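Local coordinates for protein glutathione S-transferase (PDB 6GZF) that probably acts as a Xi class glutathione transferase, a type of enzyme that uses glutathione to reduce glutathionyl-hydroquinones, at residues A53-L58 / W138-D143; A198-E203 / T256-N261; A67-V72 / A239-F244. All blocks are in the same frame, centred on the assembly; numbering follows the deposited sequence.

Contact 1. Residues A53-L58 / W138-D143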
loop_
_atom_site.group_PDB
_atom_site.type_symbol
_atom_site.label_atom_id
_atom_site.label_comp_id
_atom_site.label_asym_id
_atom_site.label_seq_id
_atom_site.Cartn_x
_atom_site.Cartn_y
_atom_site.Cartn_z
ATOM N N ALA A 53 11.950 16.574 40.191
ATOM C CA ALA A 53 12.418 15.209 39.979
ATOM C C ALA A 53 11.287 14.188 39.875
ATOM O O ALA A 53 11.416 13.195 39.168
ATOM C CB ALA A 53 13.374 14.811 41.091
ATOM N N GLY A 54 10.189 14.415 40.585
ATOM C CA GLY A 54 9.077 13.481 40.554
ATOM C C GLY A 54 7.740 14.185 40.475
ATOM O O GLY A 54 6.879 14.007 41.337
ATOM N N ARG A 55 7.565 14.978 39.425
ATOM C CA ARG A 55 6.409 15.857 39.323
ATOM C C ARG A 55 5.614 15.667 38.034
ATOM O O ARG A 55 4.395 15.506 38.068
ATOM C CB ARG A 55 6.861 17.313 39.435
ATOM C CG ARG A 55 5.729 18.313 39.363
ATOM C CD ARG A 55 6.245 19.738 39.425
ATOM N NE ARG A 55 5.164 20.707 39.265
ATOM C CZ ARG A 55 5.334 22.025 39.292
ATOM N NH1 ARG A 55 6.544 22.535 39.472
ATOM N NH2 ARG A 55 4.294 22.831 39.138
ATOM N N TYR A 56 6.305 15.687 36.899
ATOM C CA TYR A 56 5.636 15.692 35.602
ATOM C C TYR A 56 5.409 14.289 35.045
ATOM O O TYR A 56 6.295 13.436 35.089
ATOM C CB TYR A 56 6.436 16.532 34.605
ATOM C CG TYR A 56 6.658 17.955 35.069
ATOM C CD1 TYR A 56 5.678 18.924 34.889
ATOM C CD2 TYR A 56 7.842 18.329 35.690
ATOM C CE1 TYR A 56 5.874 20.226 35.313
ATOM C CE2 TYR A 56 8.046 19.628 36.118
ATOM C CZ TYR A 56 7.058 20.573 35.926
ATOM O OH TYR A 56 7.254 21.869 36.348
ATOM N N HIS A 57 4.210 14.063 34.516
ATOM C CA HIS A 57 3.828 12.761 33.980
ATOM C C HIS A 57 3.586 12.847 32.474
ATOM O O HIS A 57 3.094 13.858 31.974
ATOM C CB HIS A 57 2.578 12.239 34.693
ATOM C CG HIS A 57 2.242 10.818 34.366
ATOM N ND1 HIS A 57 3.015 9.757 34.781
ATOM C CD2 HIS A 57 1.210 10.283 33.671
ATOM C CE1 HIS A 57 2.478 8.629 34.352
ATOM N NE2 HIS A 57 1.382 8.920 33.677
ATOM N N LEU A 58 3.929 11.781 31.758
ATOM C CA LEU A 58 3.839 11.775 30.301
ATOM C C LEU A 58 2.862 10.721 29.783
ATOM O O LEU A 58 2.909 9.563 30.194
ATOM C CB LEU A 58 5.226 11.548 29.693
ATOM C CG LEU A 58 5.319 11.412 28.172
ATOM C CD1 LEU A 58 4.894 12.699 27.483
ATOM C CD2 LEU A 58 6.728 11.019 27.758
ATOM N N TRP A 138 1.847 16.122 31.734
ATOM C CA TRP A 138 0.934 16.417 32.832
ATOM C C TRP A 138 1.668 16.810 34.109
ATOM O O TRP A 138 2.635 16.163 34.507
ATOM C CB TRP A 138 0.033 15.209 33.101
ATOM C CG TRP A 138 -1.066 15.479 34.081
ATOM C CD1 TRP A 138 -0.977 15.445 35.442
ATOM C CD2 TRP A 138 -2.424 15.816 33.776
ATOM N NE1 TRP A 138 -2.194 15.745 36.003
ATOM C CE2 TRP A 138 -3.100 15.977 35.002
ATOM C CE3 TRP A 138 -3.135 16.000 32.585
ATOM C CZ2 TRP A 138 -4.450 16.311 35.072
ATOM C CZ3 TRP A 138 -4.475 16.332 32.658
ATOM C CH2 TRP A 138 -5.118 16.484 33.891
ATOM N N ASP A 139 1.197 17.877 34.749
ATOM C CA ASP A 139 1.733 18.303 36.037
ATOM C C ASP A 139 0.876 17.761 37.174
ATOM O O ASP A 139 -0.333 17.977 37.206
ATOM C CB ASP A 139 1.806 19.829 36.113
ATOM C CG ASP A 139 2.330 20.320 37.447
ATOM O OD1 ASP A 139 3.216 19.654 38.017
ATOM O OD2 ASP A 139 1.858 21.373 37.922
ATOM N N THR A 140 1.507 17.058 38.108
ATOM C CA THR A 140 0.784 16.440 39.214
ATOM C C THR A 140 0.537 17.415 40.363
ATOM O O THR A 140 -0.260 17.136 41.260
ATOM C CB THR A 140 1.536 15.211 39.756
ATOM O OG1 THR A 140 2.906 15.554 39.996
ATOM C CG2 THR A 140 1.477 14.068 38.753
ATOM N N GLU A 141 1.215 18.557 40.333
ATOM C CA GLU A 141 1.065 19.548 41.394
ATOM C C GLU A 141 -0.128 20.465 41.136
ATOM O O GLU A 141 -0.988 20.632 42.000
ATOM C CB GLU A 141 2.343 20.374 41.544
ATOM C CG GLU A 141 2.361 21.261 42.778
ATOM C CD GLU A 141 3.191 20.675 43.907
ATOM O OE1 GLU A 141 4.335 20.245 43.645
ATOM O OE2 GLU A 141 2.698 20.638 45.054
ATOM N N GLU A 142 -0.180 21.054 39.945
ATOM C CA GLU A 142 -1.301 21.910 39.568
ATOM C C GLU A 142 -2.459 21.086 39.019
ATOM O O GLU A 142 -3.553 21.609 38.803
ATOM C CB GLU A 142 -0.869 22.955 38.536
ATOM C CG GLU A 142 -0.574 24.325 39.123
ATOM C CD GLU A 142 -0.587 25.420 38.074
ATOM O OE1 GLU A 142 -1.485 25.401 37.205
ATOM O OE2 GLU A 142 0.300 26.300 38.118
ATOM N N ASP A 143 -2.202 19.798 38.796
ATOM C CA ASP A 143 -3.208 18.858 38.303
ATOM C C ASP A 143 -3.832 19.340 36.996
ATOM O O ASP A 143 -5.043 19.545 36.913
ATOM C CB ASP A 143 -4.294 18.634 39.361
ATOM C CG ASP A 143 -5.154 17.421 39.064
ATOM O OD1 ASP A 143 -4.614 16.420 38.546
ATOM O OD2 ASP A 143 -6.369 17.467 39.352
#
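Arg55 grips Asp139 side-on, with NE and one terminal nitrogen, rather than with the two terminal nitrogens. Arg55 NE donates to Asp139 OD1 at 2.5 Å, and Arg55 NH2 donates to Asp139 OD2 at 3.1 Å. The pair is not flat. The guanidinium and carboxylate planes are 55° apart, and NH2 reaches OD2 from above the carboxylate plane. The arginine chain is extended from CG to NE, with CG anti to the backbone N (chi1 -179°), and this carries the guanidinium across to the end of the partner strand. The opposite face of the carboxylate receives a second donor, Glu142 N, 2.9 Å from Asp139 OD2. That bond makes an Asx motif where the chain leaves strand 136-139.

Strands 56-60 and 136-139 are the central antiparallel pair of the thioredoxin-like sheet. His57 and Trp138 form a hydrogen-bonded pair. His57 N lies 2.6 Å from Trp138 O, and the return bond runs from Trp138 N to His57 O. Tyr56 and Asp139 follow as a non-hydrogen-bonded pair. Tyr56 CE1 comes within 3.8 Å of Asp139 OD1, while the tyrosine OH bonds to Gln50 O. On the other face of the sheet, the Trp138 ring leads away from His57 and packs on Leu120 and Ala124 of helix 117-124.

Contact 2. Residues A198-E203 / T256-N261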
loop_
_atom_site.group_PDB
_atom_site.type_symbol
_atom_site.label_atom_id
_atom_site.label_comp_id
_atom_site.label_asym_id
_atom_site.label_seq_id
_atom_site.Cartn_x
_atom_site.Cartn_y
_atom_site.Cartn_z
ATOM N N ALA A 198 -1.179 12.666 2.499
ATOM C CA ALA A 198 -1.321 11.726 1.397
ATOM C C ALA A 198 -2.278 10.596 1.763
ATOM O O ALA A 198 -3.058 10.137 0.929
ATOM C CB ALA A 198 0.037 11.164 1.003
ATOM N N GLY A 199 -2.217 10.156 3.016
ATOM C CA GLY A 199 -3.015 9.034 3.478
ATOM C C GLY A 199 -4.494 9.333 3.627
ATOM O O GLY A 199 -5.338 8.533 3.225
ATOM N N PHE A 200 -4.811 10.483 4.212
ATOM C CA PHE A 200 -6.201 10.877 4.415
ATOM C C PHE A 200 -6.702 11.747 3.267
ATOM O O PHE A 200 -7.753 12.379 3.370
ATOM C CB PHE A 200 -6.364 11.621 5.742
ATOM C CG PHE A 200 -5.844 10.863 6.929
ATOM C CD1 PHE A 200 -6.034 9.495 7.034
ATOM C CD2 PHE A 200 -5.162 11.519 7.938
ATOM C CE1 PHE A 200 -5.553 8.797 8.125
ATOM C CE2 PHE A 200 -4.679 10.827 9.032
ATOM C CZ PHE A 200 -4.873 9.464 9.124
ATOM N N ALA A 201 -5.942 11.775 2.175
ATOM C CA ALA A 201 -6.323 12.539 0.991
ATOM C C ALA A 201 -7.656 12.048 0.442
ATOM O O ALA A 201 -7.880 10.844 0.318
ATOM C CB ALA A 201 -5.244 12.445 -0.075
ATOM N N THR A 202 -8.540 12.985 0.118
ATOM C CA THR A 202 -9.874 12.639 -0.354
ATOM C C THR A 202 -10.041 12.958 -1.838
ATOM O O THR A 202 -10.985 12.495 -2.478
ATOM C CB THR A 202 -10.962 13.374 0.454
ATOM O OG1 THR A 202 -12.228 12.731 0.256
ATOM C CG2 THR A 202 -11.056 14.835 0.038
ATOM N N GLU A 203 -9.119 13.749 -2.375
ATOM C CA GLU A 203 -9.120 14.080 -3.795
ATOM C C GLU A 203 -7.761 13.749 -4.405
ATOM O O GLU A 203 -6.773 13.603 -3.686
ATOM C CB GLU A 203 -9.463 15.555 -4.009
ATOM C CG GLU A 203 -10.837 15.957 -3.495
ATOM C CD GLU A 203 -11.050 17.458 -3.506
ATOM O OE1 GLU A 203 -10.122 18.194 -3.111
ATOM O OE2 GLU A 203 -12.144 17.903 -3.912
ATOM N N THR A 256 2.332 1.579 2.378
ATOM C CA THR A 256 1.198 0.788 1.914
ATOM C C THR A 256 -0.139 1.354 2.377
ATOM O O THR A 256 -1.020 1.635 1.562
ATOM C CB THR A 256 1.305 -0.669 2.393
ATOM O OG1 THR A 256 2.461 -1.280 1.809
ATOM C CG2 THR A 256 0.066 -1.454 1.993
ATOM N N HIS A 257 -0.283 1.511 3.689
ATOM C CA HIS A 257 -1.537 1.969 4.279
ATOM C C HIS A 257 -1.903 3.380 3.826
ATOM O O HIS A 257 -3.067 3.667 3.547
ATOM C CB HIS A 257 -1.455 1.914 5.806
ATOM C CG HIS A 257 -2.709 2.350 6.494
ATOM N ND1 HIS A 257 -3.933 1.757 6.258
ATOM C CD2 HIS A 257 -2.934 3.319 7.413
ATOM C CE1 HIS A 257 -4.854 2.343 7.000
ATOM N NE2 HIS A 257 -4.274 3.294 7.712
ATOM N N PHE A 258 -0.907 4.256 3.756
ATOM C CA PHE A 258 -1.133 5.632 3.326
ATOM C C PHE A 258 -0.781 5.825 1.853
ATOM O O PHE A 258 -0.809 6.945 1.342
ATOM C CB PHE A 258 -0.327 6.606 4.190
ATOM C CG PHE A 258 -0.984 6.940 5.500
ATOM C CD1 PHE A 258 -2.268 6.504 5.777
ATOM C CD2 PHE A 258 -0.321 7.698 6.450
ATOM C CE1 PHE A 258 -2.876 6.813 6.978
ATOM C CE2 PHE A 258 -0.924 8.009 7.653
ATOM C CZ PHE A 258 -2.203 7.566 7.917
ATOM N N MET A 259 -0.442 4.723 1.188
ATOM C CA MET A 259 -0.183 4.709 -0.251
ATOM C C MET A 259 0.934 5.659 -0.687
ATOM O O MET A 259 0.882 6.227 -1.777
ATOM C CB MET A 259 -1.468 5.033 -1.019
ATOM C CG MET A 259 -2.214 3.803 -1.510
ATOM S SD MET A 259 -3.872 4.156 -2.121
ATOM C CE MET A 259 -4.822 4.009 -0.610
ATOM N N CYS A 260 1.941 5.827 0.164
ATOM C CA CYS A 260 3.142 6.562 -0.215
ATOM C C CYS A 260 4.139 5.584 -0.825
ATOM O O CYS A 260 5.183 5.298 -0.241
ATOM C CB CYS A 260 3.751 7.274 0.995
ATOM S SG CYS A 260 2.649 8.470 1.785
ATOM N N ASN A 261 3.812 5.080 -2.012
ATOM C CA ASN A 261 4.501 3.918 -2.566
ATOM C C ASN A 261 5.415 4.193 -3.759
ATOM O O ASN A 261 5.484 3.386 -4.686
ATOM C CB ASN A 261 3.466 2.866 -2.969
ATOM C CG ASN A 261 2.551 3.343 -4.083
ATOM O OD1 ASN A 261 2.419 4.544 -4.323
ATOM N ND2 ASN A 261 1.917 2.400 -4.772
#
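The end of helix 194-199 meets the loop after helix 250-254 in the all-helical C-terminal domain, where Gly199 and Phe200 pack on Phe258. The site lies beside the predicted catalytic Tyr196, whose ring meets that of Phe258 edge-to-face. Phe258 also touches Tyr297, which is predicted to lower the pKa of the active-site cysteine.

Gly199 has no side chain, and its bare CA lies directly against the ring, 3.5 Å from Phe258 CD1. The far end of the same ring reaches Phe200. The two phenylalanines form an offset edge-to-face pair. The edge of Phe258 is turned toward the face of Phe200, with ring centroids 4.9 Å apart and planes at 75°. Phe200 CZ and Phe258 CZ approach to 3.5 Å. CG of Phe258 is anti to its carbonyl carbon (chi1 -82°), which lays the ring along the helix end.

The loop also takes part in the dimer: Asn261 ND2 bonds to Thr256 OG1 of the second subunit. Cys260 is the centre of an inverse gamma turn, and its SG rests 3.8 Å from Ala198 CB.

Contact 3. Residues A67-V72 / A239-F244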
loop_
_atom_site.group_PDB
_atom_site.type_symbol
_atom_site.label_atom_id
_atom_site.label_comp_id
_atom_site.label_asym_id
_atom_site.label_seq_id
_atom_site.Cartn_x
_atom_site.Cartn_y
_atom_site.Cartn_z
ATOM N N ALA A 67 4.172 11.402 19.658
ATOM C CA ALA A 67 4.422 10.981 21.031
ATOM C C ALA A 67 5.772 10.276 21.129
ATOM O O ALA A 67 6.486 10.419 22.122
ATOM C CB ALA A 67 3.308 10.072 21.522
ATOM N N HIS A 68 6.114 9.528 20.084
ATOM C CA HIS A 68 7.369 8.782 20.032
ATOM C C HIS A 68 8.577 9.710 20.129
ATOM O O HIS A 68 9.634 9.319 20.626
ATOM C CB HIS A 68 7.442 7.954 18.745
ATOM C CG HIS A 68 8.592 6.995 18.703
ATOM N ND1 HIS A 68 9.069 6.459 17.526
ATOM C CD2 HIS A 68 9.355 6.472 19.691
ATOM C CE1 HIS A 68 10.079 5.651 17.790
ATOM N NE2 HIS A 68 10.273 5.640 19.096
ATOM N N ARG A 69 8.413 10.941 19.651
ATOM C CA ARG A 69 9.464 11.949 19.735
ATOM C C ARG A 69 9.850 12.219 21.185
ATOM O O ARG A 69 11.031 12.339 21.510
ATOM C CB ARG A 69 9.019 13.246 19.054
ATOM C CG ARG A 69 9.615 13.451 17.671
ATOM C CD ARG A 69 8.589 13.988 16.684
ATOM N NE ARG A 69 8.294 15.403 16.889
ATOM C CZ ARG A 69 8.043 16.259 15.903
ATOM N NH1 ARG A 69 8.057 15.843 14.644
ATOM N NH2 ARG A 69 7.780 17.530 16.175
ATOM N N THR A 70 8.847 12.309 22.052
ATOM C CA THR A 70 9.077 12.548 23.472
ATOM C C THR A 70 9.746 11.348 24.134
ATOM O O THR A 70 10.571 11.505 25.033
ATOM C CB THR A 70 7.763 12.862 24.210
ATOM O OG1 THR A 70 6.916 11.705 24.197
ATOM C CG2 THR A 70 7.041 14.021 23.541
ATOM N N LEU A 71 9.389 10.150 23.681
ATOM C CA LEU A 71 9.933 8.919 24.245
ATOM C C LEU A 71 11.412 8.744 23.912
ATOM O O LEU A 71 12.204 8.353 24.769
ATOM C CB LEU A 71 9.141 7.708 23.750
ATOM C CG LEU A 71 7.707 7.580 24.265
ATOM C CD1 LEU A 71 7.086 6.272 23.799
ATOM C CD2 LEU A 71 7.672 7.682 25.783
ATOM N N VAL A 72 11.776 9.029 22.665
ATOM C CA VAL A 72 13.163 8.920 22.227
ATOM C C VAL A 72 14.045 9.905 22.992
ATOM O O VAL A 72 15.153 9.568 23.406
ATOM C CB VAL A 72 13.297 9.165 20.708
ATOM C CG1 VAL A 72 14.760 9.248 20.301
ATOM C CG2 VAL A 72 12.585 8.069 19.931
ATOM N N ALA A 239 16.599 17.289 15.463
ATOM C CA ALA A 239 16.256 17.219 14.048
ATOM C C ALA A 239 16.202 15.773 13.571
ATOM O O ALA A 239 15.374 15.414 12.734
ATOM C CB ALA A 239 17.256 18.012 13.222
ATOM N N ASP A 240 17.087 14.945 14.116
ATOM C CA ASP A 240 17.135 13.533 13.758
ATOM C C ASP A 240 15.969 12.765 14.371
ATOM O O ASP A 240 15.461 11.818 13.774
ATOM C CB ASP A 240 18.462 12.914 14.199
ATOM C CG ASP A 240 19.663 13.671 13.667
ATOM O OD1 ASP A 240 20.117 14.618 14.343
ATOM O OD2 ASP A 240 20.147 13.324 12.569
ATOM N N ILE A 241 15.552 13.179 15.564
ATOM C CA ILE A 241 14.448 12.526 16.259
ATOM C C ILE A 241 13.129 12.747 15.520
ATOM O O ILE A 241 12.304 11.838 15.419
ATOM C CB ILE A 241 14.319 13.033 17.711
ATOM C CG1 ILE A 241 15.627 12.801 18.470
ATOM C CG2 ILE A 241 13.163 12.344 18.423
ATOM C CD1 ILE A 241 15.546 13.124 19.945
ATOM N N ALA A 242 12.940 13.956 15.001
ATOM C CA ALA A 242 11.749 14.282 14.225
ATOM C C ALA A 242 11.681 13.433 12.959
ATOM O O ALA A 242 10.631 12.888 12.619
ATOM C CB ALA A 242 11.732 15.761 13.877
ATOM N N MET A 243 12.813 13.321 12.271
ATOM C CA MET A 243 12.905 12.537 11.045
ATOM C C MET A 243 12.732 11.043 11.314
ATOM O O MET A 243 12.066 10.338 10.555
ATOM C CB MET A 243 14.249 12.789 10.357
ATOM C CG MET A 243 14.425 12.064 9.031
ATOM S SD MET A 243 13.387 12.736 7.721
ATOM C CE MET A 243 14.617 13.551 6.706
ATOM N N PHE A 244 13.333 10.576 12.405
ATOM C CA PHE A 244 13.363 9.154 12.738
ATOM C C PHE A 244 11.979 8.548 12.962
ATOM O O PHE A 244 11.696 7.451 12.485
ATOM C CB PHE A 244 14.229 8.929 13.981
ATOM C CG PHE A 244 14.094 7.557 14.579
ATOM C CD1 PHE A 244 14.748 6.473 14.017
ATOM C CD2 PHE A 244 13.325 7.355 15.712
ATOM C CE1 PHE A 244 14.625 5.213 14.568
ATOM C CE2 PHE A 244 13.199 6.097 16.267
ATOM C CZ PHE A 244 13.849 5.025 15.696
HETATM O O HOH W 1 8.154 13.485 13.548
#
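Arg69 runs across Ile241 and then Ala242 as it leaves its helix. From CB the chain leads to CG, which lies 3.8 Å from Ile241 CG2. CD follows, 4.0 Å from Ala242 CA. Bends at chi2 and chi3 bring the guanidinium alongside Ala242. Ala242 CB sits over one face of the group, 3.8 Å from Arg69 NH1. At the guanidinium edge, in its plane, a water accepts from Arg69 NH1 at 2.6 Å. The same water donates to Ala242 O, so it bridges the two helices.

This is the interface between the two domains of the glutathione transferase fold. Helix 65-77 belongs to the thioredoxin-like domain and helix 238-247 to the helical one. Their local axes pass 9.2 Å apart with an angle of 135°. Arg69 also touches Ser150, a predicted glutathione-binding residue.

One turn on from Arg69, Val72 and Ile241 meet tip to tip, with Val72 CG1 4.0 Å from Ile241 CD1. One residue before Arg69, the His68 ring is turned 54° from that of Phe244, with His68 CE1 3.5 Å from Phe244 CE2. The imidazole nitrogens bond elsewhere, NE2 to Thr287 OG1 and ND1 to Arg249 NH1.

In the fold
Contact 1 lies in the thioredoxin-like domain, contact 2 in the helical domain, and contact 3 joins the two. Contacts 1 and 2 are on opposite sides of the chain's centre, with their own centres 38 Å apart. Contact 3 lies near the middle, its centre 22 Å from each of the others. Contacts 1 and 3 touch: strand 56-60 leads into helix 65-77, and Leu58 CD2 packs 3.6 Å from Thr70 OG1. The nearest atoms of contacts 2 and 3 are about 13 Å apart. Both come near predicted active-site residues. The side chain of Arg69 is about 3 Å from that of Ser150, predicted to bind glutathione, and that of Phe258 about 3 Å from that of the predicted proton donor/acceptor Tyr196.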